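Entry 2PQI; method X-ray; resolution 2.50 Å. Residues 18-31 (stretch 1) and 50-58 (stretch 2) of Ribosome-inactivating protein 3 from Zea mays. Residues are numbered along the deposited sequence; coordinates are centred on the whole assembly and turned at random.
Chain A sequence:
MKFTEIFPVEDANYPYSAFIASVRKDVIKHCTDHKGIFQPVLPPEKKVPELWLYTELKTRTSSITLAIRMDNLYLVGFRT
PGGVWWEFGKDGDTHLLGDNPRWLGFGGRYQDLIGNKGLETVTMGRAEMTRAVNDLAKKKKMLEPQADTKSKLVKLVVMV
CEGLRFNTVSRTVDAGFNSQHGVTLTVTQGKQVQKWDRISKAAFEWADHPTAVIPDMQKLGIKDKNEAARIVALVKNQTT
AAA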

# COMPACT_ATOMS: atom_id res chain seq x y z
N ALA A 18 -11.07 10.09 -3.19
CA ALA A 18 -10.69 11.39 -2.64
C ALA A 18 -9.59 11.26 -1.59
O ALA A 18 -8.82 12.20 -1.36
CB ALA A 18 -11.92 12.08 -2.04
N PHE A 19 -9.55 10.10 -0.93
CA PHE A 19 -8.53 9.81 0.08
C PHE A 19 -7.23 9.53 -0.69
O PHE A 19 -6.18 10.11 -0.41
CB PHE A 19 -8.94 8.57 0.88
CG PHE A 19 -7.86 8.00 1.76
CD1 PHE A 19 -7.32 8.75 2.82
CD2 PHE A 19 -7.38 6.70 1.54
CE1 PHE A 19 -6.32 8.20 3.64
CE2 PHE A 19 -6.39 6.15 2.36
CZ PHE A 19 -5.85 6.91 3.41
N ILE A 20 -7.32 8.64 -1.67
CA ILE A 20 -6.17 8.27 -2.49
C ILE A 20 -5.56 9.51 -3.14
O ILE A 20 -4.36 9.74 -3.04
CB ILE A 20 -6.59 7.28 -3.60
CG1 ILE A 20 -7.07 5.96 -2.99
CG2 ILE A 20 -5.44 7.08 -4.57
CD1 ILE A 20 -6.09 5.32 -1.99
N ALA A 21 -6.39 10.29 -3.83
CA ALA A 21 -5.90 11.49 -4.51
C ALA A 21 -5.25 12.44 -3.51
O ALA A 21 -4.21 13.03 -3.79
CB ALA A 21 -7.05 12.22 -5.25
N SER A 22 -5.86 12.58 -2.34
CA SER A 22 -5.32 13.47 -1.32
C SER A 22 -3.93 13.02 -0.90
O SER A 22 -2.98 13.81 -0.94
CB SER A 22 -6.22 13.50 -0.09
OG SER A 22 -5.73 14.45 0.84
N VAL A 23 -3.82 11.75 -0.51
CA VAL A 23 -2.56 11.17 -0.05
C VAL A 23 -1.48 11.13 -1.13
O VAL A 23 -0.30 11.19 -0.82
CB VAL A 23 -2.78 9.76 0.53
CG1 VAL A 23 -1.46 9.15 0.98
CG2 VAL A 23 -3.76 9.86 1.69
N ARG A 24 -1.89 11.07 -2.39
CA ARG A 24 -0.92 11.09 -3.49
C ARG A 24 -0.34 12.49 -3.63
O ARG A 24 0.84 12.67 -3.96
CB ARG A 24 -1.59 10.72 -4.80
CG ARG A 24 -1.74 9.24 -5.01
CD ARG A 24 -2.30 8.96 -6.38
NE ARG A 24 -2.46 7.54 -6.60
CZ ARG A 24 -3.20 7.01 -7.57
NH1 ARG A 24 -3.86 7.79 -8.41
NH2 ARG A 24 -3.30 5.69 -7.69
N LYS A 25 -1.19 13.49 -3.40
CA LYS A 25 -0.75 14.87 -3.50
C LYS A 25 0.36 15.12 -2.49
O LYS A 25 1.32 15.83 -2.77
CB LYS A 25 -1.92 15.81 -3.23
CG LYS A 25 -2.40 16.53 -4.45
CD LYS A 25 -3.86 16.25 -4.67
CE LYS A 25 -4.69 17.50 -4.57
NZ LYS A 25 -6.13 17.14 -4.52
N ASP A 26 0.22 14.52 -1.31
CA ASP A 26 1.19 14.67 -0.24
C ASP A 26 2.52 14.01 -0.58
O ASP A 26 3.59 14.58 -0.34
CB ASP A 26 0.64 14.07 1.05
CG ASP A 26 -0.28 15.01 1.78
OD1 ASP A 26 -1.04 14.53 2.63
OD2 ASP A 26 -0.24 16.24 1.52
N VAL A 27 2.42 12.80 -1.13
CA VAL A 27 3.58 12.02 -1.52
C VAL A 27 4.34 12.68 -2.66
O VAL A 27 5.55 12.88 -2.58
CB VAL A 27 3.16 10.57 -1.94
CG1 VAL A 27 4.34 9.82 -2.57
CG2 VAL A 27 2.67 9.82 -0.72
N ILE A 28 3.61 13.05 -3.71
CA ILE A 28 4.20 13.68 -4.88
C ILE A 28 5.04 14.90 -4.52
O ILE A 28 5.97 15.24 -5.24
CB ILE A 28 3.09 14.06 -5.90
CG1 ILE A 28 2.51 12.77 -6.48
CG2 ILE A 28 3.64 14.93 -7.02
CD1 ILE A 28 1.14 12.92 -7.05
N LYS A 29 4.71 15.55 -3.40
CA LYS A 29 5.46 16.73 -2.95
C LYS A 29 6.90 16.36 -2.64
O LYS A 29 7.78 17.23 -2.57
CB LYS A 29 4.84 17.32 -1.67
CG LYS A 29 3.40 17.76 -1.81
CD LYS A 29 2.94 18.51 -0.58
CE LYS A 29 1.48 18.93 -0.72
NZ LYS A 29 1.11 19.96 0.29
N HIS A 30 7.14 15.07 -2.44
CA HIS A 30 8.48 14.60 -2.14
C HIS A 30 9.04 13.78 -3.28
O HIS A 30 10.03 13.07 -3.13
CB HIS A 30 8.48 13.81 -0.84
CG HIS A 30 8.14 14.65 0.35
ND1 HIS A 30 8.88 15.76 0.70
CD2 HIS A 30 7.11 14.60 1.22
CE1 HIS A 30 8.32 16.35 1.74
NE2 HIS A 30 7.24 15.66 2.08
N CYS A 31 8.40 13.89 -4.43
CA CYS A 31 8.84 13.15 -5.60
C CYS A 31 9.61 14.08 -6.52
O CYS A 31 9.64 15.30 -6.31
CB CYS A 31 7.62 12.54 -6.31
SG CYS A 31 6.83 11.12 -5.44
N GLU A 50 13.81 8.16 5.61
CA GLU A 50 13.73 9.50 6.17
C GLU A 50 12.38 10.15 5.92
O GLU A 50 11.98 11.04 6.66
CB GLU A 50 14.88 10.39 5.66
CG GLU A 50 14.67 11.10 4.33
CD GLU A 50 15.90 11.92 3.93
OE1 GLU A 50 16.97 11.71 4.55
OE2 GLU A 50 15.80 12.75 2.99
N LEU A 51 11.66 9.71 4.90
CA LEU A 51 10.34 10.26 4.61
C LEU A 51 9.27 9.24 4.96
O LEU A 51 9.36 8.08 4.56
CB LEU A 51 10.24 10.66 3.13
CG LEU A 51 11.16 11.83 2.77
CD1 LEU A 51 11.05 12.13 1.30
CD2 LEU A 51 10.78 13.05 3.60
N TRP A 52 8.27 9.70 5.72
CA TRP A 52 7.19 8.85 6.19
C TRP A 52 5.80 9.40 5.95
O TRP A 52 5.56 10.61 6.03
CB TRP A 52 7.30 8.57 7.69
CG TRP A 52 8.43 7.69 8.07
CD1 TRP A 52 9.72 8.06 8.31
CD2 TRP A 52 8.38 6.27 8.25
NE1 TRP A 52 10.48 6.97 8.63
CE2 TRP A 52 9.69 5.85 8.61
CE3 TRP A 52 7.37 5.30 8.15
CZ2 TRP A 52 10.01 4.50 8.87
CZ3 TRP A 52 7.68 3.97 8.40
CH2 TRP A 52 9.00 3.58 8.76
N LEU A 53 4.88 8.48 5.70
CA LEU A 53 3.48 8.81 5.49
C LEU A 53 2.75 8.27 6.73
O LEU A 53 2.84 7.07 7.02
CB LEU A 53 2.99 8.08 4.24
CG LEU A 53 1.92 8.70 3.35
CD1 LEU A 53 2.30 10.13 3.01
CD2 LEU A 53 1.80 7.88 2.07
N TYR A 54 2.07 9.13 7.49
CA TYR A 54 1.31 8.64 8.64
C TYR A 54 -0.15 8.85 8.32
O TYR A 54 -0.65 9.97 8.43
CB TYR A 54 1.65 9.37 9.93
CG TYR A 54 3.01 9.00 10.45
CD1 TYR A 54 4.12 9.80 10.18
CD2 TYR A 54 3.20 7.79 11.12
CE1 TYR A 54 5.39 9.41 10.56
CE2 TYR A 54 4.49 7.39 11.51
CZ TYR A 54 5.58 8.21 11.22
OH TYR A 54 6.85 7.83 11.56
N THR A 55 -0.81 7.77 7.90
CA THR A 55 -2.21 7.84 7.52
C THR A 55 -3.17 7.25 8.53
O THR A 55 -3.15 6.04 8.78
CB THR A 55 -2.45 7.12 6.20
OG1 THR A 55 -2.17 5.73 6.37
CG2 THR A 55 -1.54 7.67 5.13
N GLU A 56 -4.02 8.11 9.09
CA GLU A 56 -4.99 7.65 10.07
C GLU A 56 -6.31 7.23 9.44
O GLU A 56 -6.91 7.96 8.65
CB GLU A 56 -5.24 8.71 11.13
CG GLU A 56 -6.13 8.19 12.23
CD GLU A 56 -6.29 9.17 13.37
OE1 GLU A 56 -5.28 9.46 14.06
OE2 GLU A 56 -7.43 9.64 13.58
N LEU A 57 -6.75 6.03 9.80
CA LEU A 57 -8.00 5.48 9.33
C LEU A 57 -8.87 5.39 10.58
O LEU A 57 -8.51 4.71 11.56
CB LEU A 57 -7.76 4.09 8.73
CG LEU A 57 -6.73 3.98 7.60
CD1 LEU A 57 -6.50 2.50 7.25
CD2 LEU A 57 -7.19 4.77 6.36
N LYS A 58 -9.99 6.10 10.58
CA LYS A 58 -10.85 6.06 11.75
C LYS A 58 -12.28 5.70 11.43
O LYS A 58 -12.88 6.22 10.50
CB LYS A 58 -10.80 7.39 12.50
CG LYS A 58 -11.73 8.44 12.00
CD LYS A 58 -11.89 9.52 13.05
CE LYS A 58 -12.39 8.94 14.36
NZ LYS A 58 -12.61 10.00 15.37

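A helix laid against a strand need not be fastened to it by polar bonds; side chains from one element can simply fill the space over the other. The contact between residues 18-31 and 50-58 of this ribosome-inactivating protein illustrates the principle. Helix 18-28 runs nearly antiparallel to strand 52-58, with 157° between their N-to-C directions, and the axes come no closer than 10.0 Å. That spacing leaves room for a layer of side chains between the two backbones, and no hydrogen bond crosses it.

The apolar contacts follow the periodicities of the two elements. On the helix, Phe-19, Val-23 and Val-27 recur every four residues, close to one full turn, and so lie along the same side. On the strand, Leu-53, Thr-55 and Leu-57 recur every second residue, as alternation requires. Because the directions oppose, the register runs backwards: the CA of Val-23 lies 8.3 Å from the CA of Thr-55, and the CA of Val-27 lies 7.7 Å from the CA of Leu-53. Leu-53 gives up the most surface of any residue here; its CD2 packs 3.7 Å from CG1 of Val-23 and 3.5 Å from CG2 of Val-27. One methyl thus meets two successive turns of the helix. The CA-to-CB bond of Val-27 points sideways, yet its CG2 makes the closest contact of the whole set. Thr-55 adds a looser touch, its CG2 standing 4.4 Å from CG1 of Val-23, so that this threonine meets the valine through its methyl group.

Aromatic rings close the layer towards both ends. Phe-19, with chi1 in the t well, has its CA-to-CB bond pointing toward the strand, and the ring tip, CZ, touches two neighbours: CD2 of Leu-57 is 3.9 Å away, and CB of Thr-55 is 4.4 Å away, at the ring edge and near its plane. Leu-57 leaves its backbone sideways, but the end of its side chain comes nearer to the helix, which is how CD2 reaches the phenyl ring. Just before the strand begins, Leu-51 meets His-30. The CB of His-30 lies 3.7 Å from CD1 of Leu-51, while CD2 of the same leucine sits over one face of the imidazole. Both residues are partly exposed, in contrast to the buried side chains of the apolar layer.

Within the helical stretch, by contrast, the backbone is held by bonds such as Val-23 N to Phe-19 O at 2.9 Å and Ile-28 N to Arg-24 O at 2.8 Å. Further along, His-30 N donates to Val-27 O at 2.7 Å, and a type I turn from Ile-28 to Cys-31 is closed by Cys-31 N to Ile-28 O at 2.9 Å. This local bonding holds the backbone that carries His-30 to Leu-51, while the contact itself, burying 330 Å² over both sides, rests on packing.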